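PDB 3IC3: putative pyruvate dehydrogenase from Rhodopseudomonas palustris, which is of unknown function, a small two-subunit DUF5076-family protein whose naming as a pyruvate dehydrogenase remains putative. Local coordinates for residues L26-L31 with L35-M40; R62-E67 with E77-M82. All coordinates share one frame; numbering follows the deposited sequence.

Interaction 1: L26-L31 with L35-M40; sequences LRAFVL and LSIAFM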
# COMPACT_ATOMS: atom_id res chain seq x y z
N LEU A 26 -5.15 -0.53 -4.65
CA LEU A 26 -5.28 -0.86 -3.25
C LEU A 26 -5.89 0.24 -2.43
O LEU A 26 -5.75 1.44 -2.76
CB LEU A 26 -3.92 -1.23 -2.67
CG LEU A 26 -3.07 -0.18 -2.00
CD1 LEU A 26 -1.92 -0.67 -1.17
CD2 LEU A 26 -2.55 0.69 -3.12
N ARG A 27 -6.58 -0.19 -1.38
CA ARG A 27 -7.07 0.67 -0.30
C ARG A 27 -6.58 0.06 1.01
O ARG A 27 -6.69 -1.14 1.18
CB ARG A 27 -8.60 0.71 -0.25
CG ARG A 27 -9.24 1.14 -1.50
CD ARG A 27 -10.76 1.37 -1.33
NE ARG A 27 -11.09 2.51 -0.51
CZ ARG A 27 -12.32 3.00 -0.37
NH1 ARG A 27 -13.35 2.43 -1.00
NH2 ARG A 27 -12.52 4.06 0.41
N ALA A 28 -6.02 0.86 1.90
CA ALA A 28 -5.54 0.35 3.17
C ALA A 28 -6.10 1.18 4.30
O ALA A 28 -6.08 2.40 4.23
CB ALA A 28 -4.00 0.42 3.18
N PHE A 29 -6.57 0.50 5.34
CA PHE A 29 -7.13 1.11 6.52
C PHE A 29 -6.43 0.67 7.78
O PHE A 29 -6.07 -0.52 7.90
CB PHE A 29 -8.58 0.66 6.67
CG PHE A 29 -9.50 1.26 5.64
CD1 PHE A 29 -9.56 0.74 4.36
CD2 PHE A 29 -10.29 2.34 5.97
CE1 PHE A 29 -10.43 1.34 3.39
CE2 PHE A 29 -11.14 2.92 5.02
CZ PHE A 29 -11.19 2.40 3.74
N VAL A 30 -6.27 1.58 8.73
CA VAL A 30 -5.78 1.21 10.06
C VAL A 30 -6.99 1.08 11.01
O VAL A 30 -7.82 2.00 11.13
CB VAL A 30 -4.69 2.16 10.58
CG1 VAL A 30 -5.19 3.61 10.64
CG2 VAL A 30 -4.16 1.70 11.95
N LEU A 31 -7.06 -0.09 11.66
CA LEU A 31 -8.22 -0.58 12.40
C LEU A 31 -7.63 -1.44 13.54
O LEU A 31 -6.81 -2.27 13.27
CB LEU A 31 -9.02 -1.50 11.45
CG LEU A 31 -10.22 -2.32 11.90
CD1 LEU A 31 -11.42 -1.45 12.00
CD2 LEU A 31 -10.50 -3.51 10.95
N LEU A 35 -3.86 -3.48 10.21
CA LEU A 35 -4.23 -2.99 8.88
C LEU A 35 -5.24 -3.94 8.21
O LEU A 35 -5.18 -5.18 8.39
CB LEU A 35 -3.00 -2.91 7.98
CG LEU A 35 -1.97 -1.82 8.26
CD1 LEU A 35 -0.75 -2.07 7.39
CD2 LEU A 35 -2.60 -0.43 7.96
N SER A 36 -6.16 -3.35 7.46
CA SER A 36 -7.07 -4.08 6.62
C SER A 36 -6.89 -3.52 5.24
O SER A 36 -7.03 -2.30 5.04
CB SER A 36 -8.50 -3.92 7.08
OG SER A 36 -9.37 -4.61 6.21
N ILE A 37 -6.52 -4.37 4.30
CA ILE A 37 -6.18 -3.91 2.94
C ILE A 37 -7.05 -4.58 1.87
O ILE A 37 -7.37 -5.76 2.00
CB ILE A 37 -4.71 -4.18 2.63
CG1 ILE A 37 -3.80 -3.53 3.66
CG2 ILE A 37 -4.33 -3.63 1.24
CD1 ILE A 37 -2.36 -4.14 3.56
N ALA A 38 -7.45 -3.82 0.85
CA ALA A 38 -8.20 -4.34 -0.31
C ALA A 38 -7.26 -4.22 -1.51
O ALA A 38 -6.82 -3.12 -1.83
CB ALA A 38 -9.44 -3.50 -0.56
N PHE A 39 -6.97 -5.33 -2.19
CA PHE A 39 -6.19 -5.31 -3.42
C PHE A 39 -7.02 -5.65 -4.66
O PHE A 39 -7.90 -6.52 -4.60
CB PHE A 39 -5.07 -6.33 -3.39
CG PHE A 39 -3.95 -6.00 -2.45
CD1 PHE A 39 -3.04 -5.02 -2.76
CD2 PHE A 39 -3.77 -6.75 -1.29
CE1 PHE A 39 -1.96 -4.76 -1.90
CE2 PHE A 39 -2.69 -6.48 -0.44
CZ PHE A 39 -1.82 -5.49 -0.76
N MSE A 40 -6.68 -5.02 -5.77
CA MSE A 40 -7.19 -5.46 -7.06
C MSE A 40 -6.66 -6.81 -7.42
O MSE A 40 -5.62 -7.23 -6.93
CB MSE A 40 -6.78 -4.48 -8.17
CG MSE A 40 -5.30 -4.41 -8.48
SE MSE A 40 -4.98 -3.20 -9.98
CE MSE A 40 -3.06 -3.42 -10.15

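Interaction 2: R62-E67 with E77-M82; sequences RSYARE and ERIVEM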
# COMPACT_ATOMS: atom_id res chain seq x y z
N ARG A 62 9.06 11.57 4.43
CA ARG A 62 8.83 13.02 4.43
C ARG A 62 7.95 13.43 5.61
O ARG A 62 8.27 14.38 6.34
CB ARG A 62 8.16 13.47 3.12
CG ARG A 62 9.10 13.62 1.96
CD ARG A 62 8.35 13.92 0.65
NE ARG A 62 7.43 15.06 0.72
CZ ARG A 62 7.73 16.32 0.41
NH1 ARG A 62 6.78 17.25 0.51
NH2 ARG A 62 8.95 16.68 0.02
N SER A 63 6.86 12.70 5.79
CA SER A 63 5.94 12.96 6.89
C SER A 63 6.56 12.68 8.25
O SER A 63 6.30 13.41 9.20
CB SER A 63 4.68 12.13 6.74
OG SER A 63 4.09 12.40 5.50
N TYR A 64 7.36 11.63 8.34
CA TYR A 64 8.04 11.29 9.58
C TYR A 64 9.04 12.39 9.96
O TYR A 64 9.16 12.76 11.14
CB TYR A 64 8.78 9.96 9.40
CG TYR A 64 9.30 9.28 10.64
CD1 TYR A 64 8.94 9.69 11.93
CD2 TYR A 64 10.12 8.17 10.52
CE1 TYR A 64 9.43 9.02 13.06
CE2 TYR A 64 10.60 7.50 11.62
CZ TYR A 64 10.25 7.92 12.88
OH TYR A 64 10.74 7.23 13.96
N ALA A 65 9.77 12.88 8.96
CA ALA A 65 10.77 13.94 9.19
C ALA A 65 10.10 15.24 9.66
O ALA A 65 10.67 15.97 10.46
CB ALA A 65 11.60 14.17 7.93
N ARG A 66 8.91 15.52 9.13
CA ARG A 66 8.08 16.64 9.60
C ARG A 66 7.83 16.53 11.10
O ARG A 66 8.09 17.45 11.86
CB ARG A 66 6.72 16.64 8.92
CG ARG A 66 6.63 17.36 7.60
CD ARG A 66 5.18 17.81 7.39
NE ARG A 66 4.26 16.92 8.10
CZ ARG A 66 3.51 15.99 7.51
NH1 ARG A 66 2.72 15.22 8.24
NH2 ARG A 66 3.57 15.82 6.20
N GLU A 67 7.35 15.36 11.50
CA GLU A 67 6.84 15.13 12.85
C GLU A 67 7.91 14.63 13.83
O GLU A 67 7.57 14.04 14.86
CB GLU A 67 5.68 14.12 12.80
CG GLU A 67 4.55 14.44 11.78
CD GLU A 67 3.74 15.69 12.11
OE1 GLU A 67 3.85 16.21 13.24
OE2 GLU A 67 2.98 16.15 11.24
N GLU A 77 15.75 5.84 6.41
CA GLU A 77 16.53 4.72 6.96
C GLU A 77 15.78 3.96 8.06
O GLU A 77 15.76 2.72 8.08
CB GLU A 77 17.89 5.21 7.49
CG GLU A 77 18.64 4.20 8.38
CD GLU A 77 19.12 2.95 7.65
OE1 GLU A 77 19.14 2.95 6.40
OE2 GLU A 77 19.53 1.95 8.34
N ARG A 78 15.17 4.70 8.97
CA ARG A 78 14.40 4.14 10.06
C ARG A 78 13.22 3.31 9.57
O ARG A 78 12.97 2.20 10.04
CB ARG A 78 13.89 5.25 11.00
CG ARG A 78 14.93 5.95 11.83
CD ARG A 78 15.59 5.06 12.86
NE ARG A 78 14.75 3.96 13.32
CZ ARG A 78 13.98 3.96 14.41
NH1 ARG A 78 13.86 5.04 15.22
NH2 ARG A 78 13.30 2.87 14.69
N ILE A 79 12.48 3.87 8.61
CA ILE A 79 11.36 3.15 8.00
C ILE A 79 11.82 1.84 7.33
O ILE A 79 11.19 0.79 7.55
CB ILE A 79 10.56 4.04 7.04
CG1 ILE A 79 9.75 5.06 7.86
CG2 ILE A 79 9.62 3.18 6.15
CD1 ILE A 79 9.26 6.23 7.08
N VAL A 80 12.91 1.90 6.58
CA VAL A 80 13.47 0.70 5.95
C VAL A 80 13.89 -0.34 7.00
O VAL A 80 13.67 -1.52 6.81
CB VAL A 80 14.61 1.02 4.98
CG1 VAL A 80 15.24 -0.29 4.46
CG2 VAL A 80 14.09 1.88 3.79
N GLU A 81 14.51 0.11 8.11
CA GLU A 81 14.84 -0.80 9.22
C GLU A 81 13.60 -1.50 9.79
O GLU A 81 13.60 -2.71 10.04
CB GLU A 81 15.56 -0.05 10.36
CG GLU A 81 16.96 0.41 9.97
CD GLU A 81 17.58 1.39 10.97
OE1 GLU A 81 17.01 1.67 12.05
OE2 GLU A 81 18.68 1.87 10.66
N MSE A 82 12.53 -0.74 9.99
CA MSE A 82 11.30 -1.32 10.50
C MSE A 82 10.65 -2.29 9.51
O MSE A 82 10.18 -3.35 9.90
CB MSE A 82 10.31 -0.22 10.90
CG MSE A 82 10.72 0.48 12.17
SE MSE A 82 9.54 1.96 12.58
CE MSE A 82 10.67 3.40 11.97

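Interaction 1: L26-L31 with L35-M40
Arg27 and Ala38 face each other as an antiparallel hydrogen-bonded pair, with Arg27 N donating to Ala38 O at 3.0 Å and Ala38 N to Arg27 O at 2.8 Å. The second of these bonds is nearly straight, with 170° at the hydrogen. Two residues on, Phe29 and Ser36 repeat the pattern, each N-H reaching the other's carbonyl. Between these pairs the alpha carbons close in, and Ile37 CA rests 3.3 Å from Arg27 O in a CA-H...O contact. Side chains alternate between the two faces of this beta hairpin. Leu26, Ala28, Val30, Leu35, Ile37 and Phe39 share the apolar one; Arg27, Phe29, Ser36 and Ala38 line the other. Ile37 can be followed outward. Its CB, 3.9 Å from Arg27 O, rises on the face shared with Ala28 and branches there. CG2, anti to the backbone N, approaches Arg27 O at 3.4 Å and also covers one face of the Phe39 ring toward its rim. CG1, turned beside the N (chi1 -57°), meets Ala28 CB at 4.0 Å. Leu26 lies alongside Phe39, its CB 3.9 Å from Phe39 CD1. At the turn end Leu35 sends CD2 back to 3.5 Å from Phe29 O, and the same methyl touches Val30. On the other face Arg27 forms a salt bridge with Glu24 of the second subunit and hydrogen-bonds to Gln9 of its own chain; Ser36 OG bonds to Asp15 of the second subunit. Helix 46-66 packs on the apolar face through Leu52 and Trp49, which meet Leu26 and Phe39. Along its other edge strand 23-31 pairs antiparallel with a strand of the second subunit, so the hairpin becomes part of a sheet that continues across the dimer interface.

Interaction 2: R62-E67 with E77-M82
Between residues 62-67 and 77-82, Tyr64 makes the whole contact, meeting Arg78, Ile79 and Met82 of one helical face. The short axes stay 11.0 Å apart and cross at 117°, too far for backbones to touch, and the contact buries a modest 150 Å². With CG anti to the backbone N (chi1 -167°), the tyrosine ring is carried out toward the other helix. Its packed part is the side holding CD2 and CE2. Ile79 comes past in the opposite direction and sets CD1 4.0 Å from Tyr64 CD2, with CG1 close behind. The selenomethionine Met82, bent at its last torsion, brings CE to 4.1 Å from Tyr64 CE2, while Arg78 CB lies at the ring edge, near the ring plane. Toward the phenol tip, at the partly exposed margin formed by Arg78, the fit loosens. Tyr64 OH and Arg78 NH1 are 4.0 Å apart, and the guanidinium plane is turned 65° from the ring. That NH1 instead hydrogen-bonds to Tyr70 OH, and Arg78 NE forms a long salt bridge to Glu81 OE1 at 3.5 Å. Tyr70 also meets the Tyr64 ring edge-to-face, and Phe43 of the second subunit also meets the ring. The two segments are thus held by dispersion contacts of the tyrosine ring with aliphatic and selenomethionine carbons, so their relative placement rests on shape, while the charge of the arginine is met by Tyr70 OH and Glu81 on its own side.

From the N terminus the chain first enters strand 23-31, turns, and returns along strand 34-39, so interaction 1 closes a very short loop of three residues between its segments. The chain then passes into helix 46-66, whose last turns open interaction 2. After a bend around residues 67-71, helix 72-87 comes back and closes this second, longer loop. The two contacts are in series, neither nested nor crossing, with centres 21 Å apart and nearest atoms about 11 Å apart. Helix 46-66 is the bridge: it lies against the hairpin and contributes one of the two crossing helices of interaction 2. Both contacts also touch the second subunit.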